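Local coordinates for malate dehydrogenase (Pyrococcus horikoshii, PDB 1V9N), which catalyses the reversible NAD-dependent oxidation of (S)-malate to oxaloacetate and works as a homodimer, at the interface of chains A and B. Coordinates in Å, arbitrary orientation; residue numbers count along the deposited sequence, not the author numbering. Chains: chain A/B, Malate dehydrogenase.

The interface of chains A and B. Residues chain A 157, 164-165, 246; chain B 307, 310, 319-320.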
loop_
_atom_site.group_PDB
_atom_site.type_symbol
_atom_site.label_atom_id
_atom_site.label_comp_id
_atom_site.label_asym_id
_atom_site.label_seq_id
_atom_site.Cartn_x
_atom_site.Cartn_y
_atom_site.Cartn_z
ATOM N N PRO A 157 -10.705 -6.312 -12.646
ATOM C CA PRO A 157 -9.251 -6.327 -12.812
ATOM C C PRO A 157 -8.880 -5.648 -14.127
ATOM O O PRO A 157 -9.694 -5.588 -15.054
ATOM C CB PRO A 157 -8.923 -7.817 -12.808
ATOM C CG PRO A 157 -10.141 -8.426 -13.432
ATOM C CD PRO A 157 -11.261 -7.672 -12.749
ATOM N N ILE A 164 -14.867 -8.569 -9.704
ATOM C CA ILE A 164 -14.189 -9.689 -9.066
ATOM C C ILE A 164 -13.352 -9.299 -7.861
ATOM O O ILE A 164 -13.208 -10.089 -6.931
ATOM C CB ILE A 164 -13.320 -10.465 -10.090
ATOM C CG1 ILE A 164 -14.215 -11.439 -10.859
ATOM C CG2 ILE A 164 -12.181 -11.201 -9.393
ATOM C CD1 ILE A 164 -13.467 -12.438 -11.690
ATOM N N LEU A 165 -12.813 -8.083 -7.875
ATOM C CA LEU A 165 -11.984 -7.600 -6.773
ATOM C C LEU A 165 -12.784 -6.720 -5.813
ATOM O O LEU A 165 -13.780 -6.103 -6.201
ATOM C CB LEU A 165 -10.802 -6.797 -7.325
ATOM C CG LEU A 165 -9.942 -7.479 -8.395
ATOM C CD1 LEU A 165 -8.911 -6.492 -8.903
ATOM C CD2 LEU A 165 -9.268 -8.713 -7.818
ATOM N N TYR A 246 -5.076 -2.091 -9.022
ATOM C CA TYR A 246 -5.488 -3.487 -9.120
ATOM C C TYR A 246 -4.552 -4.360 -8.276
ATOM O O TYR A 246 -4.993 -5.291 -7.604
ATOM C CB TYR A 246 -5.497 -3.876 -10.613
ATOM C CG TYR A 246 -5.377 -5.339 -11.009
ATOM C CD1 TYR A 246 -5.954 -6.365 -10.257
ATOM C CD2 TYR A 246 -4.731 -5.683 -12.196
ATOM C CE1 TYR A 246 -5.885 -7.700 -10.691
ATOM C CE2 TYR A 246 -4.659 -6.994 -12.633
ATOM C CZ TYR A 246 -5.232 -8.000 -11.887
ATOM O OH TYR A 246 -5.134 -9.297 -12.353
ATOM N N ILE B 307 -8.990 -15.019 -11.714
ATOM C CA ILE B 307 -8.937 -13.616 -12.112
ATOM C C ILE B 307 -8.580 -13.531 -13.597
ATOM O O ILE B 307 -9.209 -12.795 -14.359
ATOM C CB ILE B 307 -7.873 -12.830 -11.309
ATOM C CG1 ILE B 307 -8.284 -12.734 -9.836
ATOM C CG2 ILE B 307 -7.697 -11.432 -11.900
ATOM C CD1 ILE B 307 -7.290 -11.964 -8.977
ATOM N N SER B 310 -11.355 -14.485 -15.928
ATOM C CA SER B 310 -12.575 -13.684 -15.873
ATOM C C SER B 310 -12.829 -12.999 -17.215
ATOM O O SER B 310 -11.915 -12.826 -18.020
ATOM C CB SER B 310 -12.499 -12.642 -14.748
ATOM O OG SER B 310 -11.562 -11.619 -15.028
ATOM N N ILE B 319 -5.791 -10.765 -19.335
ATOM C CA ILE B 319 -5.772 -10.191 -17.996
ATOM C C ILE B 319 -4.504 -10.781 -17.393
ATOM O O ILE B 319 -4.369 -12.002 -17.293
ATOM C CB ILE B 319 -6.995 -10.631 -17.161
ATOM C CG1 ILE B 319 -8.269 -10.010 -17.742
ATOM C CG2 ILE B 319 -6.810 -10.211 -15.709
ATOM C CD1 ILE B 319 -9.550 -10.473 -17.078
ATOM N N TRP B 320 -3.556 -9.921 -17.051
ATOM C CA TRP B 320 -2.296 -10.383 -16.469
ATOM C C TRP B 320 -2.359 -10.362 -14.946
ATOM O O TRP B 320 -3.231 -9.721 -14.356
ATOM C CB TRP B 320 -1.131 -9.478 -16.885
ATOM C CG TRP B 320 -0.893 -9.358 -18.357
ATOM C CD1 TRP B 320 -1.480 -8.476 -19.217
ATOM C CD2 TRP B 320 0.029 -10.130 -19.137
ATOM N NE1 TRP B 320 -0.978 -8.647 -20.484
ATOM C CE2 TRP B 320 -0.054 -9.657 -20.464
ATOM C CE3 TRP B 320 0.912 -11.176 -18.843
ATOM C CZ2 TRP B 320 0.722 -10.192 -21.499
ATOM C CZ3 TRP B 320 1.683 -11.711 -19.875
ATOM C CH2 TRP B 320 1.579 -11.216 -21.189
#
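The phenol ring of A:Tyr246 meets the backbone carbonyl of B:Trp320 at its rim: the oxygen lies in the ring plane, and the hydroxyl OH donates a hydrogen bond to B:Trp320 O at 2.8 Å. The hydroxyl approaches roughly along the C=O direction (155°), tilted 16° from the carbonyl plane. One face is covered from within chain A by A:Pro157, whose CB lies 3.7 Å from the ring plane and nearer its periphery than its centre. A chi1 of 157°, some 20° short of fully trans to the backbone N, directs the ring from its helix toward chain B. Its OH also touches CG2 of B:Ile307 at 3.4 Å, the two side chains running past each other in opposite directions. That methyl meets A:Pro157 CB too, while the other branch of B:Ile307 extends through CD1 to CD2 of A:Leu165 (4.0 Å), crossing it at about a right angle. A phenylalanine in place of A:Tyr246 would probably leave B:Trp320 O without this donor from chain A and weaken the hold on that loop. Beyond the isoleucine, B:Ser310 OG donates a hydrogen bond to B:Ile307 O (2.7 Å), which probably holds the hydroxyl beside A:Pro157 CG; A:Ile164 CD1 meets B:Ser310 CB at 3.2 Å, a tight carbon contact. The patch belongs to the two-fold homodimer interface: helix 242-258 and loop residues of A pack against the C-terminal end of helix 293-308 and following loops of B.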